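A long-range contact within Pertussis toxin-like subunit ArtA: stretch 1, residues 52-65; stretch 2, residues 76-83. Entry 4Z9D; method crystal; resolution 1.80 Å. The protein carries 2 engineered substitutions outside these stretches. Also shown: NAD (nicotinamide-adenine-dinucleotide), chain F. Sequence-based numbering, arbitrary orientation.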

# COMPACT_ATOMS: atom_id res chain seq x y z
N ALA A 52 3.06 0.93 0.71
CA ALA A 52 2.30 -0.26 0.36
C ALA A 52 0.90 0.07 -0.14
O ALA A 52 0.21 0.92 0.43
CB ALA A 52 2.21 -1.19 1.55
N THR A 53 0.47 -0.62 -1.19
CA THR A 53 -0.91 -0.53 -1.68
C THR A 53 -1.37 -1.92 -2.11
O THR A 53 -0.56 -2.85 -2.16
CB THR A 53 -1.05 0.43 -2.89
OG1 THR A 53 -0.44 -0.16 -4.05
CG2 THR A 53 -0.40 1.79 -2.63
N THR A 54 -2.66 -2.07 -2.42
CA THR A 54 -3.15 -3.35 -2.93
C THR A 54 -4.21 -3.09 -3.99
O THR A 54 -4.93 -2.10 -3.91
CB THR A 54 -3.76 -4.24 -1.81
OG1 THR A 54 -4.32 -5.44 -2.37
CG2 THR A 54 -4.87 -3.48 -1.08
N THR A 55 -4.31 -3.98 -4.96
CA THR A 55 -5.35 -3.85 -5.98
C THR A 55 -6.70 -4.35 -5.47
O THR A 55 -7.73 -4.10 -6.09
CB THR A 55 -5.02 -4.64 -7.25
OG1 THR A 55 -4.81 -6.02 -6.93
CG2 THR A 55 -3.77 -4.07 -7.93
N SER A 56 -6.67 -5.07 -4.35
CA SER A 56 -7.84 -5.80 -3.86
C SER A 56 -8.63 -5.10 -2.75
O SER A 56 -8.14 -4.93 -1.64
CB SER A 56 -7.39 -7.19 -3.39
OG SER A 56 -8.41 -7.86 -2.68
N LEU A 57 -9.87 -4.73 -3.07
CA LEU A 57 -10.78 -4.14 -2.11
C LEU A 57 -11.02 -5.10 -0.95
O LEU A 57 -11.04 -4.71 0.22
CB LEU A 57 -12.11 -3.81 -2.79
CG LEU A 57 -13.24 -3.32 -1.88
CD1 LEU A 57 -12.90 -1.96 -1.30
CD2 LEU A 57 -14.58 -3.28 -2.62
N ILE A 58 -11.15 -6.37 -1.29
CA ILE A 58 -11.39 -7.41 -0.29
C ILE A 58 -10.24 -7.44 0.70
O ILE A 58 -10.47 -7.52 1.91
CB ILE A 58 -11.56 -8.79 -0.95
CG1 ILE A 58 -12.94 -8.86 -1.61
CG2 ILE A 58 -11.39 -9.90 0.08
CD1 ILE A 58 -13.09 -9.94 -2.65
N GLU A 59 -9.01 -7.36 0.19
CA GLU A 59 -7.83 -7.31 1.04
C GLU A 59 -7.80 -6.11 1.97
O GLU A 59 -7.29 -6.22 3.09
CB GLU A 59 -6.54 -7.33 0.21
CG GLU A 59 -6.19 -8.71 -0.35
CD GLU A 59 -4.84 -8.75 -1.07
OE1 GLU A 59 -4.17 -7.70 -1.14
OE2 GLU A 59 -4.45 -9.85 -1.54
N THR A 60 -8.30 -4.96 1.53
CA THR A 60 -8.26 -3.77 2.40
C THR A 60 -9.05 -3.96 3.70
O THR A 60 -8.61 -3.49 4.76
CB THR A 60 -8.80 -2.51 1.71
OG1 THR A 60 -10.20 -2.65 1.42
CG2 THR A 60 -8.03 -2.25 0.43
N TYR A 61 -10.22 -4.60 3.63
CA TYR A 61 -10.98 -4.86 4.85
C TYR A 61 -10.22 -5.72 5.85
O TYR A 61 -10.31 -5.53 7.08
CB TYR A 61 -12.32 -5.52 4.52
CG TYR A 61 -13.27 -4.59 3.82
CD1 TYR A 61 -13.91 -3.57 4.52
CD2 TYR A 61 -13.52 -4.71 2.46
CE1 TYR A 61 -14.79 -2.70 3.89
CE2 TYR A 61 -14.39 -3.85 1.81
CZ TYR A 61 -15.02 -2.85 2.53
OH TYR A 61 -15.89 -2.00 1.90
N ASN A 62 -9.48 -6.69 5.33
CA ASN A 62 -8.72 -7.60 6.18
C ASN A 62 -7.50 -6.94 6.80
O ASN A 62 -7.17 -7.19 7.95
CB ASN A 62 -8.29 -8.82 5.38
CG ASN A 62 -9.46 -9.72 5.01
OD1 ASN A 62 -10.50 -9.72 5.67
ND2 ASN A 62 -9.29 -10.49 3.94
N ILE A 63 -6.82 -6.10 6.02
CA ILE A 63 -5.74 -5.27 6.55
C ILE A 63 -6.26 -4.35 7.66
O ILE A 63 -5.63 -4.22 8.72
CB ILE A 63 -5.09 -4.44 5.42
CG1 ILE A 63 -4.33 -5.36 4.45
CG2 ILE A 63 -4.15 -3.38 5.98
CD1 ILE A 63 -3.93 -4.67 3.14
N ALA A 64 -7.40 -3.71 7.42
CA ALA A 64 -7.98 -2.83 8.42
C ALA A 64 -8.34 -3.60 9.70
O ALA A 64 -8.14 -3.11 10.81
CB ALA A 64 -9.19 -2.14 7.88
N ARG A 65 -8.90 -4.80 9.53
CA ARG A 65 -9.25 -5.63 10.69
C ARG A 65 -8.02 -5.94 11.55
O ARG A 65 -8.08 -5.88 12.78
CB ARG A 65 -9.88 -6.94 10.24
CG ARG A 65 -10.14 -7.92 11.36
CD ARG A 65 -10.89 -9.14 10.84
NE ARG A 65 -12.24 -8.77 10.40
CZ ARG A 65 -12.62 -8.65 9.14
NH1 ARG A 65 -11.76 -8.86 8.16
NH2 ARG A 65 -13.87 -8.30 8.86
N ARG A 76 -8.81 6.13 13.90
CA ARG A 76 -9.59 5.70 12.75
C ARG A 76 -8.70 5.25 11.61
O ARG A 76 -7.52 5.57 11.58
CB ARG A 76 -10.49 6.84 12.28
CG ARG A 76 -11.19 7.56 13.41
CD ARG A 76 -11.86 8.82 12.92
NE ARG A 76 -13.31 8.69 12.88
CZ ARG A 76 -14.11 8.96 13.91
NH1 ARG A 76 -13.60 9.37 15.07
NH2 ARG A 76 -15.42 8.81 13.78
N LEU A 77 -9.30 4.52 10.68
CA LEU A 77 -8.62 4.07 9.49
C LEU A 77 -9.45 4.52 8.30
O LEU A 77 -10.67 4.59 8.37
CB LEU A 77 -8.44 2.56 9.47
CG LEU A 77 -7.50 1.98 10.51
CD1 LEU A 77 -7.54 0.46 10.45
CD2 LEU A 77 -6.11 2.50 10.23
N TYR A 78 -8.76 4.83 7.21
CA TYR A 78 -9.40 5.23 5.97
C TYR A 78 -8.90 4.32 4.86
O TYR A 78 -7.75 3.88 4.88
CB TYR A 78 -9.08 6.69 5.63
CG TYR A 78 -9.49 7.69 6.71
CD1 TYR A 78 -10.66 8.42 6.59
CD2 TYR A 78 -8.68 7.90 7.82
CE1 TYR A 78 -11.02 9.34 7.55
CE2 TYR A 78 -9.04 8.82 8.80
CZ TYR A 78 -10.21 9.53 8.66
OH TYR A 78 -10.59 10.44 9.62
N ARG A 79 -9.77 4.03 3.89
CA ARG A 79 -9.34 3.38 2.67
C ARG A 79 -9.24 4.43 1.58
O ARG A 79 -10.24 5.07 1.25
CB ARG A 79 -10.32 2.27 2.25
CG ARG A 79 -9.87 1.47 1.04
CD ARG A 79 -10.90 0.46 0.60
NE ARG A 79 -12.11 1.10 0.08
CZ ARG A 79 -13.31 1.04 0.66
NH1 ARG A 79 -13.48 0.35 1.77
NH2 ARG A 79 -14.34 1.65 0.10
N TYR A 80 -8.05 4.64 1.05
CA TYR A 80 -7.85 5.58 -0.05
C TYR A 80 -7.83 4.86 -1.38
O TYR A 80 -7.21 3.80 -1.50
CB TYR A 80 -6.55 6.37 0.15
CG TYR A 80 -6.59 7.34 1.29
CD1 TYR A 80 -7.00 8.66 1.08
CD2 TYR A 80 -6.23 6.95 2.57
CE1 TYR A 80 -7.04 9.56 2.12
CE2 TYR A 80 -6.29 7.84 3.62
CZ TYR A 80 -6.69 9.15 3.39
OH TYR A 80 -6.74 10.04 4.43
N ARG A 81 -8.50 5.42 -2.38
CA ARG A 81 -8.39 4.89 -3.74
C ARG A 81 -7.43 5.77 -4.51
O ARG A 81 -7.54 6.99 -4.47
CB ARG A 81 -9.74 4.85 -4.45
CG ARG A 81 -9.66 3.99 -5.70
CD ARG A 81 -10.86 4.16 -6.62
NE ARG A 81 -12.15 4.05 -5.94
CZ ARG A 81 -13.04 3.08 -6.15
NH1 ARG A 81 -12.79 2.10 -7.01
NH2 ARG A 81 -14.19 3.09 -5.49
N ILE A 82 -6.49 5.14 -5.21
CA ILE A 82 -5.38 5.88 -5.79
C ILE A 82 -5.14 5.51 -7.24
O ILE A 82 -5.10 4.33 -7.58
CB ILE A 82 -4.07 5.61 -5.00
CG1 ILE A 82 -4.27 5.82 -3.49
CG2 ILE A 82 -2.90 6.47 -5.53
CD1 ILE A 82 -3.15 5.22 -2.65
N ARG A 83 -4.96 6.50 -8.11
CA ARG A 83 -4.53 6.21 -9.47
C ARG A 83 -3.05 5.86 -9.49
O ARG A 83 -2.21 6.61 -8.99
CB ARG A 83 -4.81 7.38 -10.42
CG ARG A 83 -4.20 7.20 -11.81
CD ARG A 83 -4.74 8.23 -12.79
NE ARG A 83 -4.39 9.59 -12.39
CZ ARG A 83 -3.18 10.14 -12.51
NH1 ARG A 83 -2.18 9.44 -13.03
NH2 ARG A 83 -2.97 11.39 -12.13
PA NAD F . 3.17 1.94 7.22
O1A NAD F . 3.34 2.50 5.85
O2A NAD F . 4.28 2.04 8.20
O5B NAD F . 1.81 2.59 7.83
C5B NAD F . 1.33 2.38 9.17
C4B NAD F . 1.01 3.76 9.77
O4B NAD F . 2.23 4.53 9.96
C3B NAD F . 0.22 4.57 8.79
O3B NAD F . -1.17 4.13 8.85
C2B NAD F . 0.39 5.93 9.40
O2B NAD F . -0.25 5.92 10.66
C1B NAD F . 1.91 5.92 9.66
N9A NAD F . 2.84 6.26 8.53
C8A NAD F . 3.21 5.63 7.43
N7A NAD F . 4.11 6.38 6.80
C5A NAD F . 4.32 7.48 7.52
C6A NAD F . 5.12 8.55 7.35
N6A NAD F . 5.87 8.56 6.25
N1A NAD F . 5.16 9.57 8.22
C2A NAD F . 4.36 9.50 9.36
N3A NAD F . 3.53 8.38 9.52
C4A NAD F . 3.53 7.40 8.60
O3 NAD F . 2.79 0.41 7.10
PN NAD F . 1.67 -0.17 6.08
O1N NAD F . 1.69 0.59 4.80
O2N NAD F . 0.41 -0.37 6.81
O5D NAD F . 2.35 -1.58 5.77
C5D NAD F . 2.69 -2.50 6.82
C4D NAD F . 2.68 -3.93 6.27
O4D NAD F . 1.36 -4.07 5.62
C3D NAD F . 3.74 -4.13 5.17
O3D NAD F . 4.14 -5.50 5.10
C2D NAD F . 2.91 -3.79 3.95
O2D NAD F . 3.51 -4.32 2.75
C1D NAD F . 1.58 -4.47 4.25
N1N NAD F . 0.52 -3.92 3.34
C2N NAD F . -0.20 -2.76 3.69
C3N NAD F . -1.17 -2.20 2.85
C7N NAD F . -1.89 -1.04 3.22
O7N NAD F . -2.98 -0.73 2.50
N7N NAD F . -1.49 -0.35 4.29
C4N NAD F . -1.42 -2.81 1.63
C5N NAD F . -0.72 -3.97 1.27
C6N NAD F . 0.25 -4.52 2.10
O HOH W 1 -11.77 -1.43 3.21

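Helix 57-65 runs along the strand of the second stretch in a nearly antiparallel sense. The angle between their directions is 159°, and their axes come no closer than 9.9 Å. The two stretches bury 275 Å² in all. Three residues account for most of this area: Arg79, Leu77 and Ala64.

Arg79 is the centre of the contact. It covers 89 Å², the largest share of any residue here. Its CA-to-CB bond points toward the helix, and chi1 and chi2 are both t, so the side chain starts out extended. At chi3 it turns to p. Along this path it meets three helix residues. Thr60 lies against the aliphatic part, with Thr60 OG1 3.3 Å from Arg79 CD. Leu57 reaches the guanidinium: Leu57 CD1 is 3.4 Å from Arg79 NE and sits over one face of the group. The flat face of a guanidinium carries no N-H bonds, so a methyl group can rest there without blocking them. Leu57 itself leaves the helix sideways, and its end comes nearer to the strand. Tyr61 does the same. Tyr61 OH is 3.4 Å from Arg79 NH1, in an oblique arrangement, and the geometry leaves open whether this is a hydrogen bond.

No clear direct hydrogen bond crosses between the stretches. A water bridges the two stretches. Water 1 O donates to Thr60 OG1 at 2.7 Å and accepts from Arg79 NH1 at 2.9 Å. Thr60 OG1 in turn donates to Leu57 O at 2.5 Å, one turn back in the helix. The hydroxyl can therefore accept from the water while its own proton goes to the backbone. Arg79 NH1 and NH2 also have hydrogen-bond partners elsewhere in the structure.

Leu77 and Ala64 form the apolar part of the contact. Leu77 covers 41 Å² and Ala64 covers 34 Å². Both are buried, and their CA-to-CB bonds point toward the opposing stretch. Leu77 CA and Ala64 CA are 7.0 Å apart. The small side chain of Ala64 meets the end of Leu77, with Ala64 CB 4.0 Å from Leu77 CD1. Leu77 CD1 is closer still to the backbone, 3.6 Å from Ala64 O.

Leu77 and Arg79 are two residues apart, so they project from the same side of the strand. Ala64 and Thr60 are four apart, about one helical turn. Ala64 N donates to Thr60 O at 2.9 Å. The CA pairs Ala64-Leu77 and Thr60-Arg79, the latter at 7.2 Å, show how these spacings match.

A looser contact lies in the strand before the helix: Thr53 CG2 is 4.4 Å from Ile82 CD1. Before the helix, Ser56 is the N-cap: Ser56 OG accepts from Glu59 N at 3.0 Å. The first stretch also lines the NAD site. Ile63 CD1 is 3.5 Å from NAD C4N, and Ala52 CB is 3.6 Å from NAD C2N.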